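Local coordinates for protein dioxygenase (Pseudomonas brassicacearum, PDB 5V2D) that probably cleaves the central double bond of lignostilbenes with molecular oxygen at a non-haem iron centre inside a beta-propeller, at residues C371-C376 with S493-W498; P211-F216 with F230-A235; K37-E42 with L99-V104; D299-H304 with G324-F329. All blocks are in the same frame, centred on the assembly; numbering follows the deposited sequence. Where two conformers were deposited one is given.

Contact 1. Residues C371-C376 with S493-W498; sequences CEFPRC and SLHGCW. With FE (Fe (III) ion), chain E.
The four-histidine iron centre, which in this family lies at the middle of a seven-bladed beta-propeller, is where F373 packs against H495. CE1 of F373 comes within 3.8 Å of CE1 of H495. With the planes at 63° and the centroids 5.6 Å apart, the rings meet obliquely. Next to that CE1, NE2 of H495 binds the iron at 2.1 Å; H188, H239, H304 and a water are the other ligands. The second tie is polar. R375, its chain folded at chi2 (66°) and chi3, gives NH2 to the backbone O of G496 at 2.9 Å, with a fairly straight N-H...O angle of 154°. That oxygen lies near the guanidinium plane, at its edge, whereas NH2 stands above the carbonyl plane. A water bridges NH1 of R375 to the same G496 O, which thus receives two donors. E437 is the shared second shell: it salt-bridges R375 NH2 and accepts from H495 ND1 and G496 N. The other carboxylate here, E372, takes F373 N on OE2 at 2.7 Å and also bonds H304 ND1. Iron on NE2 and E437 on ND1 together leave the H495 imidazole little freedom to rotate.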
# COMPACT_ATOMS: atom_id res chain seq x y z
N CYS A 371 12.21 8.54 -0.56
CA CYS A 371 11.00 8.58 0.19
C CYS A 371 9.98 7.53 -0.35
O CYS A 371 10.14 6.99 -1.42
CB CYS A 371 10.41 9.98 0.10
SG CYS A 371 10.12 10.57 -1.57
N GLU A 372 8.94 7.29 0.43
CA GLU A 372 7.87 6.34 0.05
C GLU A 372 6.66 6.58 0.96
O GLU A 372 6.64 7.56 1.75
CB GLU A 372 8.33 4.89 0.04
CG GLU A 372 8.40 4.28 -1.41
CD GLU A 372 6.99 4.13 -2.10
OE1 GLU A 372 6.88 4.01 -3.38
OE2 GLU A 372 5.97 4.10 -1.35
N PHE A 373 5.63 5.75 0.78
CA PHE A 373 4.38 5.94 1.43
C PHE A 373 3.83 7.36 1.35
O PHE A 373 3.41 7.93 2.38
CB PHE A 373 4.41 5.41 2.89
CG PHE A 373 4.46 3.88 2.98
CD1 PHE A 373 3.37 3.13 2.66
CD2 PHE A 373 5.62 3.25 3.37
CE1 PHE A 373 3.36 1.77 2.79
CE2 PHE A 373 5.63 1.87 3.56
CZ PHE A 373 4.49 1.11 3.25
N PRO A 374 3.71 7.91 0.17
CA PRO A 374 3.19 9.25 -0.02
C PRO A 374 1.73 9.39 0.28
O PRO A 374 0.96 8.46 0.11
CB PRO A 374 3.40 9.50 -1.54
CG PRO A 374 3.31 8.11 -2.13
CD PRO A 374 3.99 7.24 -1.12
N ARG A 375 1.32 10.56 0.72
CA ARG A 375 -0.11 10.83 0.95
C ARG A 375 -0.38 12.26 0.54
O ARG A 375 0.32 13.19 1.05
CB ARG A 375 -0.36 10.75 2.46
CG ARG A 375 -1.69 11.21 2.99
CD ARG A 375 -2.81 10.28 2.47
NE ARG A 375 -2.63 8.99 3.15
CZ ARG A 375 -3.43 7.94 2.91
NH1 ARG A 375 -4.40 8.07 2.03
NH2 ARG A 375 -3.25 6.79 3.48
N CYS A 376 -1.34 12.50 -0.32
CA CYS A 376 -1.79 13.87 -0.55
C CYS A 376 -3.10 14.09 0.20
O CYS A 376 -3.72 13.14 0.69
CB CYS A 376 -1.97 14.16 -2.03
SG CYS A 376 -3.26 13.27 -2.77
N SER A 493 2.71 -2.35 8.88
CA SER A 493 1.50 -2.40 8.11
C SER A 493 1.79 -2.06 6.66
O SER A 493 2.92 -1.66 6.24
CB SER A 493 0.42 -1.46 8.66
OG SER A 493 0.24 -1.67 10.09
N LEU A 494 0.76 -2.17 5.87
CA LEU A 494 0.74 -1.61 4.56
C LEU A 494 -0.16 -0.37 4.56
O LEU A 494 0.10 0.56 5.35
CB LEU A 494 0.43 -2.69 3.53
CG LEU A 494 1.55 -3.67 3.24
CD1 LEU A 494 1.06 -4.86 2.33
CD2 LEU A 494 2.78 -3.01 2.66
N HIS A 495 -1.18 -0.31 3.74
CA HIS A 495 -1.88 0.96 3.54
C HIS A 495 -3.07 1.21 4.42
O HIS A 495 -3.64 0.27 4.95
CB HIS A 495 -2.30 1.10 2.06
CG HIS A 495 -1.15 1.03 1.16
ND1 HIS A 495 -0.23 2.08 1.05
CD2 HIS A 495 -0.75 0.06 0.27
CE1 HIS A 495 0.68 1.74 0.13
NE2 HIS A 495 0.39 0.53 -0.35
N GLY A 496 -3.38 2.48 4.64
CA GLY A 496 -4.52 2.85 5.47
C GLY A 496 -5.32 3.97 4.88
O GLY A 496 -5.01 4.50 3.76
N CYS A 497 -6.36 4.39 5.59
CA CYS A 497 -7.21 5.49 5.05
C CYS A 497 -7.91 6.14 6.22
O CYS A 497 -8.05 5.56 7.32
CB CYS A 497 -8.26 4.98 4.08
SG CYS A 497 -9.48 3.87 4.85
N TRP A 498 -8.32 7.39 5.99
CA TRP A 498 -9.14 8.11 6.95
C TRP A 498 -10.60 8.14 6.48
O TRP A 498 -10.85 8.56 5.35
CB TRP A 498 -8.61 9.59 7.01
CG TRP A 498 -9.52 10.46 7.92
CD1 TRP A 498 -10.23 11.55 7.55
CD2 TRP A 498 -9.71 10.30 9.32
NE1 TRP A 498 -10.85 12.07 8.60
CE2 TRP A 498 -10.56 11.33 9.72
CE3 TRP A 498 -9.23 9.39 10.25
CZ2 TRP A 498 -10.95 11.52 11.04
CZ3 TRP A 498 -9.63 9.56 11.57
CH2 TRP A 498 -10.47 10.64 11.96
FE FE E . 0.95 -0.22 -2.25
O HOH W 1 -5.37 5.33 1.00
O HOH W 2 2.16 -1.54 -1.22

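Contact 2. Residues P211-F216 with F230-A235; sequences PDLVYF and FQAPYA
With F230 CG between its backbone N and carbonyl carbon (chi1 62°) and L213 CG beside its own N (chi1 -64°), these paired residues turn toward each other on one sheet face. The F230 torsion lays one ring face under L213 CB, 3.9 Å from the ring centroid in a CH-pi contact; the L213 torsion carries CD1 to within 3.6 Å of F230 CE1. Were F230 an alanine, L213 CB and CD1 would probably lose this aromatic partner, and a gap would open beside them. The backbones pair as antiparallel strands: L213 and F230 exchange two N-H...O bonds, and A232 N donates to P211 O at 2.8 Å. D212 and Q231 lie side by side on the other sheet face. NE2 of Q231 meets OD2 of D212 at 2.8 Å from above the carboxylate, whose plane is 82° from that of the amide. A water joins the same OD2 to F230 O. This is the open end of the hairpin 212-218/224-231, where 224-231 is the outermost strand of its four-stranded blade; F230 turns toward the next blade, meeting F250 edge-to-face and touching A280 of strand 276-283.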
# COMPACT_ATOMS: atom_id res chain seq x y z
N PRO A 211 -2.17 -10.48 -20.30
CA PRO A 211 -1.84 -9.10 -20.52
C PRO A 211 -3.02 -8.13 -20.41
O PRO A 211 -2.83 -6.92 -20.65
CB PRO A 211 -1.35 -9.10 -22.00
CG PRO A 211 -2.19 -10.17 -22.64
CD PRO A 211 -2.33 -11.24 -21.59
N ASP A 212 -4.20 -8.62 -20.05
CA ASP A 212 -5.38 -7.78 -20.00
C ASP A 212 -5.30 -6.79 -18.82
O ASP A 212 -4.92 -7.18 -17.69
CB ASP A 212 -6.61 -8.63 -19.85
CG ASP A 212 -6.75 -9.64 -21.00
OD1 ASP A 212 -6.11 -10.71 -20.88
OD2 ASP A 212 -7.35 -9.30 -22.06
N LEU A 213 -5.71 -5.56 -19.12
CA LEU A 213 -5.79 -4.46 -18.17
C LEU A 213 -7.17 -3.90 -18.27
O LEU A 213 -7.73 -3.82 -19.36
CB LEU A 213 -4.83 -3.36 -18.57
CG LEU A 213 -3.36 -3.75 -18.53
CD1 LEU A 213 -2.51 -2.55 -18.89
CD2 LEU A 213 -2.94 -4.18 -17.16
N VAL A 214 -7.76 -3.48 -17.16
CA VAL A 214 -9.10 -2.87 -17.20
C VAL A 214 -9.16 -1.70 -16.27
O VAL A 214 -8.73 -1.87 -15.10
CB VAL A 214 -10.21 -3.80 -16.64
CG1 VAL A 214 -11.58 -3.38 -17.11
CG2 VAL A 214 -9.90 -5.23 -16.74
N TYR A 215 -9.74 -0.58 -16.71
CA TYR A 215 -10.13 0.53 -15.81
C TYR A 215 -11.61 0.39 -15.43
O TYR A 215 -12.43 0.03 -16.28
CB TYR A 215 -9.90 1.88 -16.50
CG TYR A 215 -10.41 3.03 -15.70
CD1 TYR A 215 -9.87 3.30 -14.48
CD2 TYR A 215 -11.47 3.80 -16.13
CE1 TYR A 215 -10.34 4.32 -13.70
CE2 TYR A 215 -11.94 4.85 -15.38
CZ TYR A 215 -11.38 5.10 -14.16
OH TYR A 215 -11.86 6.10 -13.35
N PHE A 216 -11.94 0.62 -14.17
CA PHE A 216 -13.28 0.64 -13.65
C PHE A 216 -13.60 1.95 -12.93
O PHE A 216 -12.78 2.42 -12.13
CB PHE A 216 -13.49 -0.43 -12.56
CG PHE A 216 -13.28 -1.80 -13.02
CD1 PHE A 216 -12.23 -2.59 -12.49
CD2 PHE A 216 -14.16 -2.36 -13.93
CE1 PHE A 216 -12.09 -3.92 -12.87
CE2 PHE A 216 -13.99 -3.71 -14.34
CZ PHE A 216 -12.94 -4.47 -13.80
N PHE A 230 -8.43 -3.38 -22.15
CA PHE A 230 -7.44 -3.33 -23.22
C PHE A 230 -6.32 -4.27 -22.88
O PHE A 230 -6.44 -5.03 -21.91
CB PHE A 230 -6.97 -1.89 -23.43
CG PHE A 230 -6.27 -1.23 -22.24
CD1 PHE A 230 -4.91 -1.04 -22.26
CD2 PHE A 230 -7.02 -0.73 -21.17
CE1 PHE A 230 -4.24 -0.36 -21.22
CE2 PHE A 230 -6.38 -0.12 -20.09
CZ PHE A 230 -4.98 0.08 -20.13
N GLN A 231 -5.25 -4.29 -23.68
CA GLN A 231 -4.18 -5.21 -23.44
C GLN A 231 -2.84 -4.52 -23.43
O GLN A 231 -2.54 -3.64 -24.25
CB GLN A 231 -4.18 -6.30 -24.50
CG GLN A 231 -5.46 -7.13 -24.46
CD GLN A 231 -5.20 -8.49 -24.93
OE1 GLN A 231 -4.27 -8.74 -25.71
NE2 GLN A 231 -5.99 -9.42 -24.46
N ALA A 232 -2.00 -4.95 -22.51
CA ALA A 232 -0.61 -4.53 -22.48
C ALA A 232 0.16 -5.43 -23.44
O ALA A 232 -0.31 -6.51 -23.79
CB ALA A 232 -0.06 -4.73 -21.08
N PRO A 233 1.40 -5.02 -23.79
CA PRO A 233 2.23 -5.84 -24.67
C PRO A 233 2.80 -7.05 -23.95
O PRO A 233 3.29 -7.94 -24.60
CB PRO A 233 3.32 -4.87 -25.15
CG PRO A 233 3.39 -3.82 -24.07
CD PRO A 233 1.97 -3.66 -23.59
N TYR A 234 2.71 -7.13 -22.62
CA TYR A 234 3.13 -8.30 -21.88
C TYR A 234 2.48 -8.14 -20.47
O TYR A 234 2.03 -7.05 -20.13
CB TYR A 234 4.65 -8.36 -21.76
CG TYR A 234 5.30 -7.04 -21.35
CD1 TYR A 234 5.85 -6.19 -22.30
CD2 TYR A 234 5.41 -6.67 -20.04
CE1 TYR A 234 6.43 -4.97 -21.96
CE2 TYR A 234 6.01 -5.44 -19.67
CZ TYR A 234 6.54 -4.59 -20.62
OH TYR A 234 7.13 -3.38 -20.26
N ALA A 235 2.44 -9.21 -19.71
CA ALA A 235 1.91 -9.19 -18.34
C ALA A 235 2.96 -8.68 -17.38
O ALA A 235 4.04 -9.26 -17.22
CB ALA A 235 1.42 -10.57 -17.90
O HOH W 3 -8.56 -6.83 -22.00

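Contact 3. Residues K37-E42 with L99-V104; sequences KPSRIE and LRRRYV
R101 and E42 make the direct bonds here, each sending its polar end to the other segment's backbone. NH1 of R101 donates to I41 O at 2.9 Å with an angle of 145°, and its bond to S39 OG, at 3.1 Å, is weak. The reach depends on an outstretched chain, CG of R101 being anti to the backbone N (chi1 -173°) and the atoms extended as far as NE. In the other direction, OE2 of E42 accepts Y103 N at 2.9 Å in a nearly straight bond (168°), although the donor stands above the carboxylate plane. A water donates to the same OE2 at 2.6 Å and to Y103 O. The E42 chain crosses the Y103 side chain at about a right angle, its CD 3.7 Å from CD1 of Y103, and R40 CG lies 3.6 Å from OH of Y103. The next shell fixes these groups. D68 salt-bridges R101 NH2, accepts from S39 N and R40 N through its carboxylate, and takes Y103 OH on its backbone O, while R113 pairs with OE1 of E42. The loop leads into edge strand 43-45 beside 96-103; this sheet also contains the C-terminal strand 496-500, consistent with the joining of early and late strands that closes many beta-propellers.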
# COMPACT_ATOMS: atom_id res chain seq x y z
N LYS A 37 8.25 -9.19 13.69
CA LYS A 37 7.85 -10.27 14.48
C LYS A 37 6.32 -10.40 14.39
O LYS A 37 5.59 -9.41 14.39
CB LYS A 37 8.29 -10.05 15.91
CG LYS A 37 7.99 -11.13 16.88
CD LYS A 37 8.45 -10.70 18.32
CE LYS A 37 9.94 -10.35 18.45
NZ LYS A 37 10.15 -9.67 19.77
N PRO A 38 5.84 -11.63 14.33
CA PRO A 38 4.35 -11.82 14.22
C PRO A 38 3.66 -11.29 15.44
O PRO A 38 4.24 -11.29 16.52
CB PRO A 38 4.24 -13.36 14.23
CG PRO A 38 5.60 -13.82 13.61
CD PRO A 38 6.56 -12.93 14.36
N SER A 39 2.45 -10.78 15.27
CA SER A 39 1.64 -10.29 16.42
C SER A 39 0.46 -11.23 16.62
O SER A 39 0.39 -11.94 17.61
CB SER A 39 1.16 -8.87 16.15
OG SER A 39 0.14 -8.48 17.00
N ARG A 40 -0.45 -11.21 15.66
CA ARG A 40 -1.61 -12.12 15.58
C ARG A 40 -2.62 -11.76 16.64
O ARG A 40 -3.49 -12.54 16.96
CB ARG A 40 -1.18 -13.57 15.67
CG ARG A 40 -0.01 -13.90 14.67
CD ARG A 40 0.17 -15.44 14.66
NE ARG A 40 0.85 -15.88 15.86
CZ ARG A 40 1.15 -17.13 16.11
NH1 ARG A 40 0.80 -18.14 15.25
NH2 ARG A 40 1.79 -17.45 17.19
N ILE A 41 -2.55 -10.51 17.14
CA ILE A 41 -3.48 -10.12 18.19
C ILE A 41 -4.73 -9.50 17.52
O ILE A 41 -4.64 -8.53 16.86
CB ILE A 41 -2.84 -9.10 19.11
CG1 ILE A 41 -1.61 -9.67 19.87
CG2 ILE A 41 -3.87 -8.44 20.04
CD1 ILE A 41 -0.83 -8.58 20.59
N GLU A 42 -5.86 -10.12 17.74
CA GLU A 42 -7.17 -9.57 17.48
C GLU A 42 -7.63 -8.97 18.78
O GLU A 42 -7.59 -9.63 19.79
CB GLU A 42 -8.16 -10.62 16.98
CG GLU A 42 -7.75 -11.20 15.63
CD GLU A 42 -8.89 -12.06 15.04
OE1 GLU A 42 -8.96 -13.28 15.37
OE2 GLU A 42 -9.70 -11.51 14.25
N LEU A 99 -9.66 1.33 19.83
CA LEU A 99 -9.01 0.51 18.81
C LEU A 99 -9.74 -0.83 18.74
O LEU A 99 -10.09 -1.43 19.77
CB LEU A 99 -7.58 0.25 19.16
CG LEU A 99 -6.81 -0.77 18.34
CD1 LEU A 99 -6.66 -0.41 16.88
CD2 LEU A 99 -5.46 -0.92 19.03
N ARG A 100 -9.99 -1.23 17.50
CA ARG A 100 -10.34 -2.62 17.19
C ARG A 100 -9.43 -3.16 16.14
O ARG A 100 -9.09 -2.45 15.23
CB ARG A 100 -11.70 -2.63 16.59
CG ARG A 100 -12.75 -2.72 17.53
CD ARG A 100 -13.66 -3.80 16.79
NE ARG A 100 -14.53 -4.55 17.70
CZ ARG A 100 -15.53 -3.95 18.33
NH1 ARG A 100 -15.81 -2.64 18.15
NH2 ARG A 100 -16.25 -4.69 19.14
N ARG A 101 -9.02 -4.43 16.29
CA ARG A 101 -8.06 -5.03 15.38
C ARG A 101 -8.59 -6.45 15.12
O ARG A 101 -8.79 -7.19 16.11
CB ARG A 101 -6.69 -5.05 15.96
CG ARG A 101 -5.60 -5.51 15.00
CD ARG A 101 -4.21 -5.16 15.55
NE ARG A 101 -3.14 -5.40 14.60
CZ ARG A 101 -2.27 -6.38 14.58
NH1 ARG A 101 -2.34 -7.40 15.44
NH2 ARG A 101 -1.33 -6.36 13.62
N ARG A 102 -8.81 -6.80 13.87
CA ARG A 102 -9.42 -8.10 13.50
C ARG A 102 -8.84 -8.60 12.17
O ARG A 102 -8.58 -7.80 11.26
CB ARG A 102 -10.97 -8.02 13.32
CG ARG A 102 -11.82 -7.63 14.51
CD ARG A 102 -11.80 -8.71 15.63
NE ARG A 102 -12.74 -8.70 16.76
CZ ARG A 102 -12.53 -8.19 17.99
NH1 ARG A 102 -11.46 -7.50 18.29
NH2 ARG A 102 -13.45 -8.35 18.93
N TYR A 103 -8.75 -9.91 12.05
CA TYR A 103 -8.37 -10.55 10.81
C TYR A 103 -9.49 -10.47 9.84
O TYR A 103 -10.68 -10.59 10.21
CB TYR A 103 -8.06 -12.04 11.01
CG TYR A 103 -6.63 -12.38 11.40
CD1 TYR A 103 -6.35 -13.05 12.54
CD2 TYR A 103 -5.56 -11.99 10.57
CE1 TYR A 103 -5.05 -13.40 12.85
CE2 TYR A 103 -4.27 -12.37 10.89
CZ TYR A 103 -4.03 -13.05 12.08
OH TYR A 103 -2.72 -13.35 12.40
N VAL A 104 -9.15 -10.24 8.58
CA VAL A 104 -10.11 -10.51 7.49
C VAL A 104 -10.34 -12.03 7.42
O VAL A 104 -9.40 -12.80 7.25
CB VAL A 104 -9.60 -10.04 6.11
CG1 VAL A 104 -10.70 -10.09 5.10
CG2 VAL A 104 -9.16 -8.56 6.16
O HOH W 4 -11.56 -12.17 12.59

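Contact 4. Residues D299-H304 with G324-F329; sequences DGFQGH and GNIFYF. With FE (Fe (III) ion), chain E.
OD1 of D299 is held by two donors, a water at 3.0 Å and W271 NE1, and the water in turn accepts from N325 N at 2.9 Å, bridging the two segments. This bridge lies where strand 301-311, an outermost strand of a four-stranded propeller blade, begins beside the loop that follows its neighbour 314-322. The loop is shaped by an Asx turn: OD1 of N325 accepts F327 N at 2.9 Å, the donor standing well above the amide carbonyl plane. Between the backbones, D299 O receives a CA-H...O contact from G324 CA at 3.4 Å; G324 N is also near it but badly angled for a hydrogen bond. F301 buries more surface here than any other residue. Its ring swings out toward the loop with chi1 at 89°, displaced from the usual staggered position, and presents its edge to G324: CD1 of F301 lies 3.2 Å from G324 O, which sits in the ring plane. I326 crosses the F301 side chain at about a right angle, with CB of I326 3.6 Å from CE1 of F301. The F327 ring is a looser neighbour, its centroid 5.8 Å from that of F301 and the planes 32° apart. Replacing F301 with an alanine would probably leave I326 and the F327 ring without their aromatic partner and open a gap between strand and loop, while W271 would lose part of its packing. Three residues along the same strand, H304 binds the iron through NE2 at 2.1 Å, with the iron-bound water lying in the imidazole plane.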
# COMPACT_ATOMS: atom_id res chain seq x y z
N ASP A 299 15.59 -0.43 -16.08
CA ASP A 299 16.18 -0.74 -14.78
C ASP A 299 15.82 0.29 -13.69
O ASP A 299 16.63 0.67 -12.84
CB ASP A 299 17.71 -0.93 -14.88
CG ASP A 299 18.25 -1.82 -13.78
OD1 ASP A 299 17.50 -2.63 -13.14
OD2 ASP A 299 19.46 -1.67 -13.53
N GLY A 300 14.56 0.71 -13.74
CA GLY A 300 13.98 1.60 -12.78
C GLY A 300 12.58 1.10 -12.45
O GLY A 300 12.00 0.38 -13.24
N PHE A 301 12.03 1.52 -11.34
CA PHE A 301 10.67 1.14 -11.05
C PHE A 301 9.84 2.22 -10.32
O PHE A 301 10.29 3.03 -9.49
CB PHE A 301 10.52 -0.25 -10.44
CG PHE A 301 10.60 -0.26 -8.97
CD1 PHE A 301 11.79 -0.37 -8.34
CD2 PHE A 301 9.42 -0.03 -8.25
CE1 PHE A 301 11.84 -0.33 -6.94
CE2 PHE A 301 9.45 0.08 -6.93
CZ PHE A 301 10.66 -0.08 -6.23
N GLN A 302 8.62 2.22 -10.77
CA GLN A 302 7.63 3.23 -10.39
C GLN A 302 7.14 2.91 -8.96
O GLN A 302 6.61 1.80 -8.72
CB GLN A 302 6.45 3.17 -11.33
CG GLN A 302 6.82 3.38 -12.82
CD GLN A 302 6.97 2.08 -13.60
OE1 GLN A 302 7.63 1.15 -13.12
NE2 GLN A 302 6.42 2.03 -14.79
N GLY A 303 7.28 3.84 -8.05
CA GLY A 303 6.69 3.71 -6.67
C GLY A 303 5.22 4.12 -6.63
O GLY A 303 4.56 4.26 -7.66
N HIS A 304 4.72 4.34 -5.41
CA HIS A 304 3.34 4.74 -5.20
C HIS A 304 3.05 6.14 -5.71
O HIS A 304 3.85 7.04 -5.57
CB HIS A 304 3.04 4.70 -3.69
CG HIS A 304 2.94 3.32 -3.19
ND1 HIS A 304 3.90 2.74 -2.40
CD2 HIS A 304 1.93 2.44 -3.30
CE1 HIS A 304 3.51 1.50 -2.13
NE2 HIS A 304 2.32 1.30 -2.67
N GLY A 324 16.48 0.65 -9.66
CA GLY A 324 16.83 -0.77 -9.73
C GLY A 324 15.83 -1.61 -8.97
O GLY A 324 14.88 -1.06 -8.40
N ASN A 325 16.04 -2.93 -8.95
CA ASN A 325 15.10 -3.85 -8.34
C ASN A 325 15.22 -3.83 -6.80
O ASN A 325 16.21 -4.32 -6.24
CB ASN A 325 15.31 -5.28 -8.81
CG ASN A 325 14.26 -6.22 -8.30
OD1 ASN A 325 13.21 -5.76 -7.90
ND2 ASN A 325 14.55 -7.52 -8.28
N ILE A 326 14.19 -3.32 -6.14
CA ILE A 326 14.10 -3.38 -4.66
C ILE A 326 13.42 -4.67 -4.12
O ILE A 326 13.41 -4.93 -2.93
CB ILE A 326 13.34 -2.13 -4.15
CG1 ILE A 326 13.73 -1.83 -2.68
CG2 ILE A 326 11.84 -2.30 -4.36
CD1 ILE A 326 13.46 -0.38 -2.21
N PHE A 327 12.83 -5.44 -5.02
CA PHE A 327 12.11 -6.65 -4.70
C PHE A 327 13.04 -7.83 -4.78
O PHE A 327 13.11 -8.54 -5.77
CB PHE A 327 10.77 -6.73 -5.52
CG PHE A 327 9.67 -5.69 -5.06
CD1 PHE A 327 9.71 -5.05 -3.78
CD2 PHE A 327 8.62 -5.38 -5.88
CE1 PHE A 327 8.68 -4.13 -3.36
CE2 PHE A 327 7.62 -4.47 -5.49
CZ PHE A 327 7.63 -3.85 -4.23
N TYR A 328 13.75 -8.07 -3.66
CA TYR A 328 14.68 -9.21 -3.57
C TYR A 328 14.01 -10.57 -3.83
O TYR A 328 14.66 -11.46 -4.33
CB TYR A 328 15.53 -9.18 -2.24
CG TYR A 328 14.68 -9.43 -1.01
CD1 TYR A 328 14.12 -8.35 -0.24
CD2 TYR A 328 14.34 -10.75 -0.66
CE1 TYR A 328 13.28 -8.60 0.85
CE2 TYR A 328 13.50 -11.02 0.44
CZ TYR A 328 12.97 -9.95 1.18
OH TYR A 328 12.12 -10.31 2.25
N PHE A 329 12.69 -10.71 -3.59
CA PHE A 329 11.94 -11.99 -3.78
C PHE A 329 11.44 -12.16 -5.18
O PHE A 329 10.80 -13.20 -5.53
CB PHE A 329 10.76 -12.04 -2.76
CG PHE A 329 10.11 -10.69 -2.50
CD1 PHE A 329 10.53 -9.87 -1.48
CD2 PHE A 329 9.11 -10.21 -3.34
CE1 PHE A 329 9.98 -8.59 -1.27
CE2 PHE A 329 8.54 -8.93 -3.10
CZ PHE A 329 8.97 -8.13 -2.10
FE FE E . 0.95 -0.22 -2.25
O HOH W 5 18.47 -3.54 -10.45
O HOH W 2 2.16 -1.54 -1.22

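How the contacts relate
Contacts 1 and 4 are buried and belong to one metal centre: each supplies a histidine to the iron, both include its bound water, and E372 of contact 1 links to H304 of contact 4. Their chemistry still differs, contact 1 depending on a charged second shell and contact 4 mainly on an aromatic side chain between strand and loop. Contact 2, also mostly buried but farther from the chain's centre and with Q231 exposed, is regular antiparallel pairing within one blade, with an apolar and a polar face. Contact 3 is only partly buried and relies on side-chain-to-backbone bonds backed by salt bridges. It reaches the same sheet as contact 1 and lies across the chain's centre from contacts 2 and 4.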